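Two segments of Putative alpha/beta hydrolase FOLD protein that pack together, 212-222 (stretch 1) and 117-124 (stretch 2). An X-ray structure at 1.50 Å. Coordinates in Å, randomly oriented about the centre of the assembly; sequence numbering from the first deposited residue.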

# COMPACT_ATOMS: atom_id res chain seq x y z
N LYS A 212 25.82 12.13 -6.43
CA LYS A 212 26.49 11.06 -7.19
C LYS A 212 25.65 9.79 -7.04
O LYS A 212 25.36 9.44 -5.92
CB LYS A 212 27.88 10.79 -6.69
CG LYS A 212 28.88 11.89 -7.01
CD LYS A 212 30.24 11.38 -6.51
CE LYS A 212 31.43 12.32 -6.68
NZ LYS A 212 31.34 13.17 -7.90
N VAL A 213 25.29 9.16 -8.13
CA VAL A 213 24.44 7.99 -8.14
C VAL A 213 25.28 6.82 -8.61
O VAL A 213 25.85 6.86 -9.69
CB VAL A 213 23.22 8.14 -9.02
CG1 VAL A 213 22.35 6.90 -8.89
CG2 VAL A 213 22.40 9.38 -8.63
N PHE A 214 25.33 5.79 -7.83
CA PHE A 214 26.00 4.58 -8.15
C PHE A 214 25.03 3.41 -7.98
O PHE A 214 24.15 3.43 -7.15
CB PHE A 214 27.18 4.31 -7.22
CG PHE A 214 28.23 5.39 -7.20
CD1 PHE A 214 28.19 6.43 -6.29
CD2 PHE A 214 29.33 5.27 -8.03
CE1 PHE A 214 29.21 7.37 -6.26
CE2 PHE A 214 30.33 6.22 -8.00
CZ PHE A 214 30.29 7.26 -7.13
N ALA A 215 25.19 2.37 -8.76
CA ALA A 215 24.38 1.17 -8.66
C ALA A 215 25.25 -0.06 -8.92
O ALA A 215 26.12 -0.09 -9.79
CB ALA A 215 23.22 1.17 -9.59
N ILE A 216 25.04 -1.07 -8.12
CA ILE A 216 25.59 -2.44 -8.28
C ILE A 216 24.43 -3.39 -8.43
O ILE A 216 23.58 -3.42 -7.53
CB ILE A 216 26.45 -2.82 -7.08
CG1 ILE A 216 27.51 -1.74 -6.80
CG2 ILE A 216 27.08 -4.19 -7.32
CD1 ILE A 216 28.37 -1.92 -5.56
N VAL A 217 24.34 -4.13 -9.54
CA VAL A 217 23.21 -4.99 -9.80
C VAL A 217 23.71 -6.37 -10.18
O VAL A 217 24.67 -6.47 -10.94
CB VAL A 217 22.29 -4.39 -10.87
CG1 VAL A 217 22.92 -4.22 -12.20
CG2 VAL A 217 21.02 -5.21 -11.04
N GLY A 218 23.05 -7.39 -9.69
CA GLY A 218 23.35 -8.77 -10.07
C GLY A 218 22.76 -9.06 -11.43
O GLY A 218 21.60 -8.77 -11.67
N SER A 219 23.55 -9.66 -12.33
CA SER A 219 23.10 -9.89 -13.70
C SER A 219 21.90 -10.82 -13.74
O SER A 219 21.14 -10.73 -14.69
CB SER A 219 24.25 -10.44 -14.55
OG SER A 219 24.54 -11.78 -14.21
N ASP A 220 21.72 -11.66 -12.75
CA ASP A 220 20.57 -12.56 -12.69
C ASP A 220 19.31 -11.99 -12.06
O ASP A 220 18.26 -12.64 -12.05
CB ASP A 220 20.97 -13.87 -12.01
CG ASP A 220 21.94 -14.66 -12.83
OD1 ASP A 220 21.87 -14.62 -14.09
OD2 ASP A 220 22.78 -15.32 -12.23
N ASP A 221 19.37 -10.74 -11.56
CA ASP A 221 18.21 -10.10 -10.95
C ASP A 221 17.44 -9.42 -12.07
O ASP A 221 17.70 -8.26 -12.41
CB ASP A 221 18.69 -9.08 -9.90
CG ASP A 221 17.55 -8.53 -9.09
OD1 ASP A 221 16.38 -8.52 -9.57
OD2 ASP A 221 17.77 -8.13 -7.89
N ASP A 222 16.51 -10.14 -12.70
CA ASP A 222 15.97 -9.64 -13.92
C ASP A 222 15.22 -8.32 -13.67
O ASP A 222 15.26 -7.44 -14.52
CB ASP A 222 15.00 -10.68 -14.52
CG ASP A 222 15.72 -11.94 -15.07
OD1 ASP A 222 16.90 -11.91 -15.42
OD2 ASP A 222 15.05 -13.00 -15.13
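Stretch 2 117-124: DAIIMING

What ties stretch 2 to stretch 1 most firmly? A ladder of backbone hydrogen bonds does, and a side chain extends it. Lys 212 N donates to Asp 117 O at 3.1 Å, and Ile 119 N returns a bond to Lys 212 O at 2.9 Å. The alternation continues at 2.9 Å each time: Phe 214 N to Ile 119 O, Met 121 N to Phe 214 O, Ile 216 N to Met 121 O, and Asn 123 N to Ile 216 O. At the next step the acceptor changes: Gly 218 N donates to Asn 123 OD1 at 2.8 Å, so a side-chain amide oxygen takes the place a backbone carbonyl would hold.

How does the chain of stretch 2 run to make this pattern? From Ala 118 to Ile 122 it is extended, a strand parallel to strand 212-218, with 14° between their directions and axes that approach to 4.5 Å. The register pairs Lys 212 with Ala 118, Val 213 with Ile 119, Phe 214 with Ile 120, Ala 215 with Met 121 and Ile 216 with Ile 122, their CA atoms 4.3 to 5.3 Å apart. CA-H...O contacts supplement the ladder, as from Ala 118 CA to Lys 212 O at 3.1 Å and from Ala 215 CA to Met 121 O at 3.2 Å. At Asn 123 the extended course ends: phi and psi become 43° and 54°, both positive.

Which side chains meet on the two faces of the sheet? On the face carrying Phe 214 and Ile 216, Phe 214 CB lies 3.9 Å from Ile 120 CG1, while Phe 214 CE1 is 4.0 Å from Ala 118 CB, a methyl near the plane of the ring at its edge. Ile 216 CD1 reaches back along the strand to Ile 120 CG2 at 4.2 Å. On the other face, Val 213 CG1 touches Met 121 CE at 3.6 Å and Ile 119 CG1 at 4.3 Å; the same Met 121 CE is 4.4 Å from Ala 215 CB, so one methyl packs against two residues of stretch 1.

What happens where the strand pairing gives out? Asn 123 still lies close, its OD1 3.4 Å from Val 217 CG2. Beyond Gly 218 a type I turn, closed by Asp 221 N donating to Gly 218 O at 3.0 Å, brings the chain around so that Asp 221 OD2 sits 3.4 Å from Asn 123 CG. Ser 219 and Asp 220, within the turn, make no contact with stretch 2.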

# COMPACT_ATOMS: atom_id res chain seq x y z
N ASP A 117 25.93 13.24 -0.30
CA ASP A 117 26.95 13.29 -1.34
C ASP A 117 26.70 12.29 -2.46
O ASP A 117 26.98 12.55 -3.64
CB ASP A 117 28.32 13.06 -0.78
CG ASP A 117 28.81 14.19 0.13
OD1 ASP A 117 28.77 15.35 -0.29
OD2 ASP A 117 29.28 13.89 1.23
N ALA A 118 26.24 11.09 -2.08
CA ALA A 118 26.16 9.98 -2.99
C ALA A 118 25.23 8.95 -2.42
O ALA A 118 25.06 8.83 -1.21
CB ALA A 118 27.49 9.35 -3.22
N ILE A 119 24.65 8.21 -3.34
CA ILE A 119 23.94 6.98 -3.00
C ILE A 119 24.51 5.84 -3.83
O ILE A 119 24.92 6.00 -4.96
CB ILE A 119 22.46 7.06 -3.18
CG1 ILE A 119 21.99 7.18 -4.61
CG2 ILE A 119 21.90 8.16 -2.33
CD1 ILE A 119 20.47 7.15 -4.75
N ILE A 120 24.48 4.65 -3.20
CA ILE A 120 24.96 3.40 -3.79
C ILE A 120 23.83 2.43 -3.64
O ILE A 120 23.58 1.97 -2.51
CB ILE A 120 26.25 2.89 -3.17
CG1 ILE A 120 27.32 3.97 -3.29
CG2 ILE A 120 26.67 1.59 -3.92
CD1 ILE A 120 28.60 3.64 -2.55
N MET A 121 23.18 2.07 -4.72
CA MET A 121 22.00 1.20 -4.71
C MET A 121 22.42 -0.19 -5.14
O MET A 121 22.97 -0.34 -6.25
CB MET A 121 20.95 1.70 -5.68
CG MET A 121 20.44 3.09 -5.36
SD MET A 121 19.26 3.71 -6.54
CE MET A 121 20.32 4.04 -7.96
N ILE A 122 22.23 -1.20 -4.32
CA ILE A 122 22.61 -2.57 -4.59
C ILE A 122 21.29 -3.29 -4.87
O ILE A 122 20.44 -3.42 -4.00
CB ILE A 122 23.32 -3.21 -3.44
CG1 ILE A 122 24.55 -2.37 -3.02
CG2 ILE A 122 23.66 -4.67 -3.82
CD1 ILE A 122 25.28 -2.89 -1.82
N ASN A 123 21.07 -3.75 -6.12
CA ASN A 123 19.80 -4.28 -6.58
C ASN A 123 18.65 -3.44 -6.10
O ASN A 123 17.68 -3.97 -5.55
CB ASN A 123 19.65 -5.76 -6.11
CG ASN A 123 20.64 -6.69 -6.77
OD1 ASN A 123 21.06 -6.47 -7.92
ND2 ASN A 123 21.00 -7.74 -6.03
N GLY A 124 18.73 -2.19 -6.39
CA GLY A 124 17.71 -1.22 -6.14
C GLY A 124 17.65 -0.19 -7.23
O GLY A 124 18.54 -0.13 -8.08